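Local coordinates for protein inosine-uridine preferring nucleoside hydrolase (Gardnerella vaginalis 315-A, PDB 6BA1) that belongs to the inosine-uridine preferring nucleoside hydrolase family, an alpha/beta fold built round a mainly parallel sheet, and binds a calcium ion, at residues 13-18 / 224-229; 20-25 / 56-61; 36-41 / 130-135; 47-52 / 91-96; 209-214 / 308-313. One frame throughout, in Å; residues are numbered along the deposited sequence.

Contact 1 of 5, residues 13-18 / 224-229; sequences TGVDDT and ADMTDF. With CA (calcium ion), chain S.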
# COMPACT_ATOMS: atom_id res chain seq x y z
N THR A 13 -13.05 -19.81 15.04
CA THR A 13 -14.27 -19.28 15.66
C THR A 13 -14.19 -19.13 17.19
O THR A 13 -14.21 -20.13 17.88
CB THR A 13 -15.47 -20.20 15.31
OG1 THR A 13 -15.30 -20.75 14.00
CG2 THR A 13 -16.77 -19.42 15.38
N GLY A 14 -14.08 -17.92 17.76
CA GLY A 14 -13.95 -16.62 17.08
C GLY A 14 -15.21 -15.78 17.15
O GLY A 14 -16.27 -16.22 16.71
N VAL A 15 -15.10 -14.56 17.69
CA VAL A 15 -16.26 -13.69 17.91
C VAL A 15 -16.74 -13.07 16.60
O VAL A 15 -17.90 -13.24 16.22
CB VAL A 15 -15.99 -12.57 18.93
CG1 VAL A 15 -17.22 -11.68 19.10
CG2 VAL A 15 -15.58 -13.16 20.28
N ASP A 16 -15.85 -12.34 15.93
CA ASP A 16 -16.14 -11.82 14.59
C ASP A 16 -16.40 -12.95 13.59
O ASP A 16 -17.18 -12.79 12.66
CB ASP A 16 -15.08 -10.80 14.06
CG ASP A 16 -13.64 -11.17 14.41
OD1 ASP A 16 -13.21 -12.32 14.16
OD2 ASP A 16 -12.93 -10.29 14.95
N ASP A 17 -15.76 -14.10 13.82
CA ASP A 17 -15.98 -15.28 12.99
C ASP A 17 -17.44 -15.79 13.03
O ASP A 17 -17.95 -16.20 11.99
CB ASP A 17 -15.00 -16.39 13.35
CG ASP A 17 -13.55 -16.03 13.00
OD1 ASP A 17 -12.90 -15.27 13.74
OD2 ASP A 17 -13.06 -16.49 11.95
N THR A 18 -18.10 -15.73 14.18
CA THR A 18 -19.53 -16.11 14.24
C THR A 18 -20.44 -15.06 13.62
O THR A 18 -21.53 -15.40 13.14
CB THR A 18 -20.09 -16.37 15.66
OG1 THR A 18 -20.21 -15.13 16.37
CG2 THR A 18 -19.24 -17.35 16.41
N ALA A 224 -25.79 -10.79 21.14
CA ALA A 224 -25.65 -9.56 21.94
C ALA A 224 -24.66 -9.75 23.09
O ALA A 224 -23.70 -8.98 23.21
CB ALA A 224 -27.01 -9.13 22.48
N ASP A 225 -24.89 -10.77 23.92
CA ASP A 225 -23.97 -11.13 25.03
C ASP A 225 -22.53 -11.32 24.54
O ASP A 225 -21.58 -10.88 25.19
CB ASP A 225 -24.43 -12.42 25.74
CG ASP A 225 -25.66 -12.23 26.63
OD1 ASP A 225 -25.92 -11.11 27.10
OD2 ASP A 225 -26.36 -13.25 26.86
N MET A 226 -22.39 -11.98 23.39
CA MET A 226 -21.10 -12.32 22.82
C MET A 226 -20.31 -11.09 22.39
O MET A 226 -19.17 -10.90 22.82
CB MET A 226 -21.31 -13.22 21.61
CG MET A 226 -20.04 -13.75 20.99
SD MET A 226 -20.25 -13.99 19.23
CE MET A 226 -19.21 -15.42 19.04
N THR A 227 -20.90 -10.28 21.52
CA THR A 227 -20.23 -9.09 20.98
C THR A 227 -20.04 -7.98 22.03
O THR A 227 -19.18 -7.12 21.86
CB THR A 227 -20.98 -8.53 19.75
OG1 THR A 227 -22.34 -8.26 20.09
CG2 THR A 227 -20.96 -9.53 18.61
N ASP A 228 -20.83 -8.01 23.11
CA ASP A 228 -20.62 -7.09 24.24
C ASP A 228 -19.36 -7.42 25.05
O ASP A 228 -18.74 -6.51 25.59
CB ASP A 228 -21.87 -7.04 25.15
CG ASP A 228 -23.03 -6.27 24.53
OD1 ASP A 228 -22.95 -5.88 23.33
OD2 ASP A 228 -24.04 -6.05 25.23
N PHE A 229 -18.99 -8.70 25.13
CA PHE A 229 -17.67 -9.10 25.66
C PHE A 229 -16.55 -8.57 24.76
O PHE A 229 -15.53 -8.08 25.23
CB PHE A 229 -17.56 -10.62 25.80
CG PHE A 229 -16.29 -11.08 26.48
CD1 PHE A 229 -15.10 -11.23 25.75
CD2 PHE A 229 -16.27 -11.36 27.84
CE1 PHE A 229 -13.94 -11.65 26.36
CE2 PHE A 229 -15.10 -11.79 28.46
CZ PHE A 229 -13.93 -11.93 27.72
CA CA S . -10.76 -14.34 12.74
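The backbones of Val15 and Thr227 come nearest, CA to CA 6.8 Å, where the first turn of helix 15-25 faces the flank of helix 218-237. Met226 spans most of this gap. Its CG stands anti to the backbone N (chi1 -175°), and beyond it the side chain slides past Val15 in the opposite direction, bringing SD to 3.8 Å from Val15 CG1. A long, flexible thioether suits this reach into a buried, mostly apolar place. Thr18 and Met226 reach toward each other tip to tip, but the modelled approach of Thr18 OG1 to Met226 CE is too short to interpret, and the position of both atoms is uncertain. Thr227 turns its methyl CG2 to Val15 CG1 at 4.3 Å, while its OG1 is bonded to Leu223 O one turn back. Gly14, the N-cap, combines a cis peptide bond before it with a positive phi, and a side chain there would run into Asp17 OD1. Asp17 serves the metal: its OD1 lies 2.5 Å from the calcium ion, which Asp12, Asp248 and Thr130 O also bind. An aspartate-rich turn between the first strand and first helix, carrying calcium ligands, is the signature of the nucleoside hydrolase family.

Contact 2 of 5, residues 20-25 / 56-61; sequences AISYAL and DLLGHP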
# COMPACT_ATOMS: atom_id res chain seq x y z
N ALA A 20 -19.55 -13.55 11.00
CA ALA A 20 -19.43 -13.99 9.60
C ALA A 20 -20.38 -15.14 9.27
O ALA A 20 -20.99 -15.16 8.20
CB ALA A 20 -17.99 -14.39 9.28
N ILE A 21 -20.50 -16.09 10.20
CA ILE A 21 -21.47 -17.18 10.06
C ILE A 21 -22.88 -16.60 10.02
O ILE A 21 -23.67 -16.94 9.14
CB ILE A 21 -21.35 -18.21 11.22
CG1 ILE A 21 -20.00 -18.93 11.18
CG2 ILE A 21 -22.48 -19.24 11.16
CD1 ILE A 21 -19.64 -19.65 12.45
N SER A 22 -23.19 -15.71 10.96
CA SER A 22 -24.51 -15.07 11.05
C SER A 22 -24.87 -14.30 9.78
O SER A 22 -26.00 -14.41 9.30
CB SER A 22 -24.56 -14.14 12.26
OG SER A 22 -24.19 -14.83 13.44
N TYR A 23 -23.93 -13.53 9.24
CA TYR A 23 -24.13 -12.80 7.97
C TYR A 23 -24.35 -13.79 6.82
O TYR A 23 -25.20 -13.56 5.96
CB TYR A 23 -22.93 -11.87 7.67
CG TYR A 23 -23.15 -10.82 6.58
CD1 TYR A 23 -23.29 -9.47 6.89
CD2 TYR A 23 -23.20 -11.18 5.23
CE1 TYR A 23 -23.49 -8.51 5.89
CE2 TYR A 23 -23.40 -10.23 4.23
CZ TYR A 23 -23.54 -8.90 4.57
OH TYR A 23 -23.74 -7.98 3.56
N ALA A 24 -23.59 -14.88 6.82
CA ALA A 24 -23.69 -15.88 5.77
C ALA A 24 -25.06 -16.55 5.78
O ALA A 24 -25.75 -16.57 4.76
CB ALA A 24 -22.59 -16.93 5.91
N LEU A 25 -25.47 -17.06 6.94
CA LEU A 25 -26.78 -17.70 7.09
C LEU A 25 -27.95 -16.73 6.95
O LEU A 25 -29.06 -17.15 6.61
CB LEU A 25 -26.87 -18.45 8.43
CG LEU A 25 -25.90 -19.62 8.62
CD1 LEU A 25 -25.98 -20.14 10.05
CD2 LEU A 25 -26.16 -20.74 7.62
N ASP A 56 -26.08 -24.69 14.89
CA ASP A 56 -27.29 -25.24 15.52
C ASP A 56 -28.17 -24.12 16.08
O ASP A 56 -29.34 -24.02 15.72
CB ASP A 56 -26.93 -26.22 16.66
CG ASP A 56 -26.51 -27.59 16.16
OD1 ASP A 56 -26.13 -27.74 14.98
OD2 ASP A 56 -26.55 -28.53 16.98
N LEU A 57 -27.59 -23.28 16.94
CA LEU A 57 -28.35 -22.23 17.64
C LEU A 57 -29.10 -21.27 16.70
O LEU A 57 -30.22 -20.85 17.02
CB LEU A 57 -27.45 -21.41 18.57
CG LEU A 57 -28.17 -20.49 19.57
CD1 LEU A 57 -28.59 -21.26 20.79
CD2 LEU A 57 -27.30 -19.31 19.96
N LEU A 58 -28.50 -20.94 15.56
CA LEU A 58 -29.10 -20.01 14.60
C LEU A 58 -30.21 -20.64 13.73
O LEU A 58 -30.95 -19.92 13.02
CB LEU A 58 -28.01 -19.40 13.71
CG LEU A 58 -26.93 -18.61 14.47
CD1 LEU A 58 -25.70 -18.39 13.59
CD2 LEU A 58 -27.46 -17.28 14.98
N GLY A 59 -30.32 -21.96 13.79
CA GLY A 59 -31.36 -22.72 13.11
C GLY A 59 -30.90 -23.41 11.84
O GLY A 59 -31.71 -23.69 10.96
N HIS A 60 -29.59 -23.69 11.74
CA HIS A 60 -29.01 -24.30 10.54
C HIS A 60 -28.02 -25.40 10.91
O HIS A 60 -26.82 -25.24 10.74
CB HIS A 60 -28.35 -23.22 9.67
CG HIS A 60 -29.33 -22.28 9.05
ND1 HIS A 60 -29.94 -21.27 9.76
CD2 HIS A 60 -29.82 -22.21 7.79
CE1 HIS A 60 -30.77 -20.61 8.96
NE2 HIS A 60 -30.70 -21.15 7.75
N PRO A 61 -28.54 -26.55 11.41
CA PRO A 61 -27.67 -27.68 11.71
C PRO A 61 -27.27 -28.53 10.50
O PRO A 61 -26.64 -29.55 10.69
CB PRO A 61 -28.52 -28.53 12.69
CG PRO A 61 -29.82 -27.81 12.87
CD PRO A 61 -29.94 -26.88 11.71
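Leu58 CD1 is the hub of the aliphatic part of this contact, facing three residues of helix 15-25. It lies 4.0 Å from Leu25 CD1 and 4.1 Å from Ile21 CG2, the Ile21 and Leu58 side chains crossing at about a right angle. Ser22 OG also sits 3.9 Å from Leu58 CD1; serine is small enough to sit beside this methyl, and its hydroxyl is satisfied within its own helix by Thr18 O. A Schellman motif at Gly59 turns the chain between Leu58 and His60, both of which face helix 15-25; the positive phi of Gly59 (102°) would jam a CB against the preceding carbonyl. The two helices are successive connections of parallel strands 6-11, 31-37 and 64-67, as in a Rossmann-like alpha/beta fold. The second kind of interaction is CH-pi. Leu25 CG stands anti to the carbonyl carbon (chi1 -64°), and its branch CD2 lies over one face of the His60 imidazole, 4.2 Å from the ring centroid and 28° off its normal. Leu25 CD1 rests 3.9 Å from His60 CB, so the forked side chain touches ring and stem together. Beyond, Ser22 touches Ile313 and His60 touches Leu316, both of helix 302-319.

Contact 3 of 5, residues 36-41 / 130-135; sequences TGTYGN and TGPMTN. With CA (calcium ion), chain S.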
# COMPACT_ATOMS: atom_id res chain seq x y z
N THR A 36 -15.08 -24.83 7.36
CA THR A 36 -13.75 -25.36 7.63
C THR A 36 -13.18 -24.71 8.90
O THR A 36 -13.25 -23.50 9.05
CB THR A 36 -12.82 -25.10 6.44
OG1 THR A 36 -13.23 -25.91 5.32
CG2 THR A 36 -11.38 -25.41 6.81
N GLY A 37 -12.61 -25.51 9.80
CA GLY A 37 -12.10 -25.01 11.08
C GLY A 37 -10.59 -24.80 11.05
O GLY A 37 -9.86 -25.63 10.51
N THR A 38 -10.13 -23.68 11.61
CA THR A 38 -8.70 -23.42 11.75
C THR A 38 -8.45 -22.78 13.13
O THR A 38 -9.34 -22.80 13.98
CB THR A 38 -8.15 -22.59 10.55
OG1 THR A 38 -6.71 -22.67 10.49
CG2 THR A 38 -8.58 -21.12 10.63
N TYR A 39 -7.25 -22.22 13.33
CA TYR A 39 -6.73 -21.87 14.66
C TYR A 39 -6.38 -20.39 14.72
O TYR A 39 -6.29 -19.73 13.68
CB TYR A 39 -5.48 -22.71 14.95
CG TYR A 39 -4.34 -22.42 13.99
CD1 TYR A 39 -3.34 -21.51 14.31
CD2 TYR A 39 -4.30 -23.04 12.73
CE1 TYR A 39 -2.32 -21.23 13.42
CE2 TYR A 39 -3.27 -22.77 11.84
CZ TYR A 39 -2.29 -21.87 12.18
OH TYR A 39 -1.28 -21.57 11.31
N GLY A 40 -6.15 -19.87 15.92
CA GLY A 40 -5.70 -18.48 16.09
C GLY A 40 -6.38 -17.81 17.26
O GLY A 40 -5.81 -17.72 18.36
N ASN A 41 -7.59 -17.32 17.02
CA ASN A 41 -8.44 -16.75 18.08
C ASN A 41 -8.62 -17.77 19.20
O ASN A 41 -8.63 -17.43 20.38
CB ASN A 41 -9.83 -16.35 17.54
CG ASN A 41 -9.78 -15.17 16.56
OD1 ASN A 41 -8.75 -14.54 16.38
ND2 ASN A 41 -10.92 -14.88 15.94
N THR A 130 -11.50 -16.40 7.04
CA THR A 130 -11.23 -15.30 7.97
C THR A 130 -10.45 -15.79 9.20
O THR A 130 -10.58 -15.25 10.32
CB THR A 130 -12.52 -14.57 8.39
OG1 THR A 130 -13.17 -15.30 9.42
CG2 THR A 130 -13.46 -14.42 7.20
N GLY A 131 -9.67 -16.85 8.98
CA GLY A 131 -8.61 -17.24 9.89
C GLY A 131 -7.34 -17.30 9.05
O GLY A 131 -7.33 -16.85 7.91
N PRO A 132 -6.27 -17.87 9.62
CA PRO A 132 -5.07 -18.18 8.87
C PRO A 132 -5.32 -18.93 7.57
O PRO A 132 -6.29 -19.70 7.44
CB PRO A 132 -4.29 -19.05 9.84
CG PRO A 132 -4.64 -18.48 11.18
CD PRO A 132 -6.06 -18.01 11.08
N MET A 133 -4.43 -18.70 6.61
CA MET A 133 -4.55 -19.27 5.27
C MET A 133 -4.03 -20.71 5.21
O MET A 133 -4.19 -21.38 4.19
CB MET A 133 -3.80 -18.40 4.26
CG MET A 133 -4.05 -16.90 4.38
SD MET A 133 -5.74 -16.41 4.83
CE MET A 133 -6.59 -16.90 3.37
N THR A 134 -3.39 -21.16 6.31
CA THR A 134 -2.85 -22.52 6.48
C THR A 134 -3.58 -23.63 5.73
O THR A 134 -2.94 -24.47 5.09
CB THR A 134 -2.82 -22.91 7.98
OG1 THR A 134 -2.32 -21.82 8.76
CG2 THR A 134 -1.95 -24.15 8.21
N ASN A 135 -4.90 -23.62 5.82
CA ASN A 135 -5.73 -24.66 5.19
C ASN A 135 -5.67 -24.61 3.67
O ASN A 135 -5.27 -25.60 3.04
CB ASN A 135 -7.18 -24.60 5.70
CG ASN A 135 -7.31 -25.02 7.16
OD1 ASN A 135 -6.48 -25.75 7.71
ND2 ASN A 135 -8.39 -24.57 7.78
CA CA S . -10.76 -14.34 12.74
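Tyr39 and Thr134 meet through their hydroxyls, Tyr39 OH donating to Thr134 OG1 over 2.8 Å, and this bond anchors the close-packed side of the contact. Thr134 OG1 approaches at the edge of the phenol ring, and it is bonded to Asp177 OD2 as well, so the threonine hydroxyl links the tyrosine to the carboxylate by two hydrogen bonds. Pro132 covers one face of the same ring, its CG 4.2 Å above the plane and offset toward the rim; a rigid pyrrolidine makes a compact lid for an aromatic. Next to it Thr38 CG2 lies 4.0 Å from Gly131 CA, where a CB on Gly131 would collide with that methyl, so glycine fits. At the far end Asn135, its CG anti to the carbonyl carbon (chi1 -69°), donates from ND2 to Gly37 O over 3.3 Å at an N-H...O angle of 153°, the nitrogen standing above the carbonyl plane. ND2 also bonds Asp10 OD1, and Asn135 OD1 accepts from Leu69 N, so partners at both ends fix the rotation of this buried amide. Thr36 CG2 meets the amide tip to tip, 3.3 Å from Asn135 ND2.

The other side is looser: toward the calcium ion the two segments draw apart, and Thr130 O binds the metal at 2.6 Å, with Asp12, Asp17 and Asp248 completing the site. Both segments continue from parallel strands, 31-37 and 125-129, which flank strand 6-11. Segment 130-135 leads into helix 134-142, helix 110-121 packs on Thr36, and helix 172-176 touches Tyr39 and Pro132.

Contact 4 of 5, residues 47-52 / 91-96; sequences GVRNAL and NGIGDV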
# COMPACT_ATOMS: atom_id res chain seq x y z
N GLY A 47 -12.53 -24.17 17.83
CA GLY A 47 -13.13 -23.58 16.63
C GLY A 47 -14.27 -24.43 16.05
O GLY A 47 -15.30 -23.90 15.64
N VAL A 48 -14.07 -25.74 16.05
CA VAL A 48 -15.07 -26.68 15.59
C VAL A 48 -16.26 -26.81 16.56
O VAL A 48 -17.41 -26.79 16.13
CB VAL A 48 -14.45 -28.07 15.28
CG1 VAL A 48 -15.51 -29.12 14.98
CG2 VAL A 48 -13.45 -27.94 14.13
N ARG A 49 -15.98 -26.94 17.87
CA ARG A 49 -17.05 -27.02 18.88
C ARG A 49 -18.00 -25.84 18.79
O ARG A 49 -19.23 -26.00 18.87
CB ARG A 49 -16.49 -27.06 20.31
CG ARG A 49 -17.55 -27.42 21.36
CD ARG A 49 -17.30 -26.82 22.73
NE ARG A 49 -17.74 -25.43 22.89
CZ ARG A 49 -19.02 -25.01 22.98
NH1 ARG A 49 -20.03 -25.86 22.91
NH2 ARG A 49 -19.28 -23.72 23.14
N ASN A 50 -17.42 -24.65 18.62
CA ASN A 50 -18.18 -23.41 18.55
C ASN A 50 -18.99 -23.36 17.26
O ASN A 50 -20.19 -23.07 17.29
CB ASN A 50 -17.22 -22.20 18.63
CG ASN A 50 -16.41 -22.19 19.92
OD1 ASN A 50 -16.60 -23.03 20.80
ND2 ASN A 50 -15.51 -21.23 20.03
N ALA A 51 -18.33 -23.67 16.14
CA ALA A 51 -18.98 -23.70 14.83
C ALA A 51 -20.23 -24.57 14.82
O ALA A 51 -21.29 -24.12 14.37
CB ALA A 51 -18.00 -24.17 13.77
N LEU A 52 -20.10 -25.79 15.32
CA LEU A 52 -21.23 -26.73 15.40
C LEU A 52 -22.34 -26.18 16.29
O LEU A 52 -23.49 -26.09 15.86
CB LEU A 52 -20.77 -28.09 15.93
CG LEU A 52 -19.84 -28.91 15.04
CD1 LEU A 52 -19.06 -29.93 15.87
CD2 LEU A 52 -20.61 -29.59 13.91
N ASN A 91 -13.37 -19.66 25.89
CA ASN A 91 -14.14 -20.46 24.93
C ASN A 91 -14.06 -19.94 23.47
O ASN A 91 -14.32 -20.70 22.54
CB ASN A 91 -15.60 -20.64 25.37
CG ASN A 91 -16.38 -19.33 25.47
OD1 ASN A 91 -15.88 -18.27 25.10
ND2 ASN A 91 -17.61 -19.40 25.97
N GLY A 92 -13.72 -18.67 23.29
CA GLY A 92 -13.61 -18.04 21.96
C GLY A 92 -14.92 -17.46 21.44
O GLY A 92 -15.06 -17.23 20.24
N ILE A 93 -15.86 -17.21 22.35
CA ILE A 93 -17.24 -16.84 22.02
C ILE A 93 -17.75 -15.80 23.04
O ILE A 93 -18.89 -15.87 23.52
CB ILE A 93 -18.19 -18.07 22.07
CG1 ILE A 93 -17.52 -19.38 21.64
CG2 ILE A 93 -19.42 -17.86 21.20
CD1 ILE A 93 -18.39 -20.60 21.88
N GLY A 94 -16.91 -14.82 23.37
CA GLY A 94 -17.11 -14.05 24.60
C GLY A 94 -16.76 -14.99 25.74
O GLY A 94 -15.70 -15.60 25.72
N ASP A 95 -17.63 -15.11 26.72
CA ASP A 95 -17.60 -16.28 27.61
C ASP A 95 -19.03 -16.76 27.76
O ASP A 95 -19.47 -17.14 28.85
CB ASP A 95 -16.92 -15.94 28.95
CG ASP A 95 -15.40 -15.99 28.87
OD1 ASP A 95 -14.85 -16.99 28.34
OD2 ASP A 95 -14.75 -15.05 29.36
N VAL A 96 -19.73 -16.77 26.63
CA VAL A 96 -21.16 -17.02 26.61
C VAL A 96 -21.40 -18.52 26.62
O VAL A 96 -20.87 -19.25 25.77
CB VAL A 96 -21.84 -16.35 25.39
CG1 VAL A 96 -23.35 -16.57 25.44
CG2 VAL A 96 -21.53 -14.86 25.36
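Asn50 and Ile93 lie against each other where helix 44-57 faces the loop 91-96, and the asparagine can be followed outward atom by atom. Its CB touches the terminal methyl of the isoleucine, 3.8 Å from Ile93 CD1. CG, placed anti to the carbonyl carbon (chi1 -60°), has both Ile93 CD1 and Ile93 CG1 for neighbours. At the tip the amide divides: OD1 lies beside Ile93 CD1, while ND2 donates to Asn91 O over 2.8 Å. That bond is nearly straight, with an N-H...O angle of 162°, and Asn91 O lies close to the amide plane of Asn50. ND2 also bonds Thr13 O, so two backbone carbonyls grip one buried nitrogen, a task for which an amide with two N-H groups is well suited. The receiving loop is shaped by an Asx turn, in which Ile93 N donates to Asn91 OD1 over 2.9 Å. Gly92 in the middle takes a positive phi (88°), easy for glycine. Arg49 adds a second, smaller touch: its NH2 comes to 3.5 Å from Ile93 CD1, the two side chains crossing at about a right angle, while NH1 forms a salt bridge with Asp100. Helix 44-57 packs on strand 64-67 through Val48, Ala51 and Leu52, and beyond the loop Ile93 continues onto Phe222 and Met226 of helix 218-237.

Contact 5 of 5, residues 209-214 / 308-313; sequences TKQWRD and EFMTRI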
# COMPACT_ATOMS: atom_id res chain seq x y z
N THR A 209 -26.14 -3.77 19.41
CA THR A 209 -26.35 -5.05 20.13
C THR A 209 -27.62 -5.04 20.99
O THR A 209 -28.23 -6.09 21.21
CB THR A 209 -25.14 -5.45 20.99
OG1 THR A 209 -24.99 -4.53 22.09
CG2 THR A 209 -23.85 -5.47 20.16
N LYS A 210 -28.02 -3.85 21.47
CA LYS A 210 -29.30 -3.67 22.17
C LYS A 210 -30.51 -3.98 21.27
O LYS A 210 -31.56 -4.38 21.78
CB LYS A 210 -29.43 -2.26 22.74
N GLN A 211 -30.36 -3.79 19.95
CA GLN A 211 -31.40 -4.16 18.98
C GLN A 211 -31.60 -5.67 18.88
O GLN A 211 -32.74 -6.14 18.70
CB GLN A 211 -31.08 -3.62 17.58
CG GLN A 211 -31.06 -2.10 17.47
CD GLN A 211 -30.57 -1.61 16.12
OE1 GLN A 211 -30.82 -2.25 15.09
NE2 GLN A 211 -29.88 -0.49 16.11
N TRP A 212 -30.51 -6.43 18.98
CA TRP A 212 -30.58 -7.90 19.00
C TRP A 212 -31.24 -8.44 20.28
O TRP A 212 -31.95 -9.45 20.22
CB TRP A 212 -29.19 -8.52 18.83
CG TRP A 212 -28.57 -8.31 17.46
CD1 TRP A 212 -29.22 -8.04 16.29
CD2 TRP A 212 -27.18 -8.41 17.14
NE1 TRP A 212 -28.31 -7.93 15.27
CE2 TRP A 212 -27.05 -8.16 15.76
CE3 TRP A 212 -26.02 -8.67 17.89
CZ2 TRP A 212 -25.81 -8.17 15.11
CZ3 TRP A 212 -24.79 -8.68 17.24
CH2 TRP A 212 -24.70 -8.43 15.86
N ARG A 213 -31.00 -7.78 21.41
CA ARG A 213 -31.69 -8.12 22.67
C ARG A 213 -33.20 -7.91 22.58
O ARG A 213 -33.96 -8.70 23.16
CB ARG A 213 -31.14 -7.29 23.83
CG ARG A 213 -29.71 -7.62 24.19
CD ARG A 213 -29.33 -7.01 25.53
NE ARG A 213 -27.88 -7.00 25.67
CZ ARG A 213 -27.11 -8.05 25.94
NH1 ARG A 213 -27.65 -9.26 26.11
NH2 ARG A 213 -25.80 -7.90 26.05
N ASP A 214 -33.62 -6.87 21.87
CA ASP A 214 -35.05 -6.55 21.67
C ASP A 214 -35.85 -7.64 20.93
O ASP A 214 -37.07 -7.70 21.07
CB ASP A 214 -35.23 -5.21 20.92
CG ASP A 214 -34.73 -4.00 21.71
OD1 ASP A 214 -34.77 -4.02 22.96
OD2 ASP A 214 -34.31 -3.02 21.07
N GLU A 308 -26.74 -3.51 5.78
CA GLU A 308 -26.81 -4.88 5.24
C GLU A 308 -26.55 -5.91 6.34
O GLU A 308 -27.26 -6.91 6.44
CB GLU A 308 -25.77 -5.06 4.11
CG GLU A 308 -26.21 -5.94 2.95
CD GLU A 308 -27.25 -5.28 2.04
OE1 GLU A 308 -27.14 -4.07 1.78
OE2 GLU A 308 -28.16 -5.97 1.57
N PHE A 309 -25.54 -5.63 7.16
CA PHE A 309 -25.14 -6.45 8.32
C PHE A 309 -26.28 -6.65 9.32
O PHE A 309 -26.60 -7.78 9.68
CB PHE A 309 -23.93 -5.79 8.99
CG PHE A 309 -23.42 -6.48 10.22
CD1 PHE A 309 -23.89 -6.13 11.48
CD2 PHE A 309 -22.41 -7.43 10.12
CE1 PHE A 309 -23.40 -6.75 12.62
CE2 PHE A 309 -21.92 -8.06 11.26
CZ PHE A 309 -22.41 -7.71 12.51
N MET A 310 -26.87 -5.55 9.77
CA MET A 310 -27.94 -5.60 10.77
C MET A 310 -29.24 -6.20 10.23
O MET A 310 -29.90 -6.96 10.93
CB MET A 310 -28.20 -4.22 11.38
CG MET A 310 -27.04 -3.66 12.19
SD MET A 310 -26.60 -4.63 13.64
CE MET A 310 -27.95 -4.24 14.74
N THR A 311 -29.59 -5.86 8.99
CA THR A 311 -30.78 -6.42 8.32
C THR A 311 -30.71 -7.95 8.23
O THR A 311 -31.66 -8.64 8.60
CB THR A 311 -30.97 -5.83 6.90
OG1 THR A 311 -31.12 -4.41 6.99
CG2 THR A 311 -32.21 -6.42 6.21
N ARG A 312 -29.57 -8.46 7.76
CA ARG A 312 -29.37 -9.90 7.60
C ARG A 312 -29.34 -10.66 8.92
O ARG A 312 -30.00 -11.69 9.06
CB ARG A 312 -28.09 -10.18 6.82
CG ARG A 312 -28.20 -9.90 5.33
CD ARG A 312 -26.84 -9.62 4.69
NE ARG A 312 -26.75 -10.08 3.31
CZ ARG A 312 -27.37 -9.53 2.26
NH1 ARG A 312 -28.17 -8.48 2.40
NH2 ARG A 312 -27.20 -10.06 1.06
N ILE A 313 -28.59 -10.14 9.89
CA ILE A 313 -28.37 -10.82 11.17
C ILE A 313 -29.59 -10.70 12.10
O ILE A 313 -29.96 -11.69 12.75
CB ILE A 313 -27.07 -10.35 11.86
CG1 ILE A 313 -25.87 -10.82 11.03
CG2 ILE A 313 -26.96 -10.89 13.28
CD1 ILE A 313 -24.54 -10.21 11.42
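Arg312 NH1 and Glu308 OE2 form a salt bridge of 2.6 Å, one turn apart on helix 302-319, the helix whose Phe309, Met310 and Ile313 touch Trp212 across the contact. Arg312 has a second salt bridge, with Glu29. Trp212 CG is anti to the carbonyl carbon (chi1 -68°). Farther out on the indole, CZ2 meets two partners: Ile313 CG2 touches it at 3.5 Å, approaching the ring obliquely, whereas Phe309 CE1 comes at the indole edge, near its plane, 3.7 Å from Trp212 CZ2. The helices run nearly parallel; the axes of the short segments approach to 11.4 Å with a signed crossing angle of -15°, and over such a separation a side chain as large as tryptophan bridges the gap. They pack with helices 15-25 and 218-237 in this alpha/beta fold, Trp212 touching Leu19 of the first and Leu223 of the second. Trp212 NE1 has Met310 CE 3.7 Å and Ile313 CG2 3.8 Å away, and makes a weak hydrogen bond with Ser314 OG, a hydroxyl also bonded to Met310 O. Met310, bent at both chi2 and chi3, lies beside the indole in an oblique Met-aromatic contact: SD is 4.7 Å from the centroid of the five-membered ring and 49° off its normal. On the exposed side Gln211 OE1 lies 3.5 Å from Met310 CE, the two side chains crossing at about a right angle.

Overall arrangement
Helix 15-25 ties contacts 1 and 2 together, with centres about 13 Å apart, and helix 44-57 likewise joins contacts 2 and 4; these helices connect the parallel strands 6-11, 31-37 and 64-67 of the central sheet. Contact 1 spans a long part of the chain that contains contacts 2, 3 and 4 entirely, while its segments alternate with those of contact 5. Contacts 1 and 4, with centres about 9 Å apart, touch directly; contacts 1 and 5 are joined by salt bridges from Arg213 to Asp225 and Asp228. Contacts 1 and 3 supply Asp17 and Thr130 to one calcium ion. Contact 3 lies about 8 Å and contact 5 about 20 Å from the centre of the chain, so contact 5 is the more peripheral.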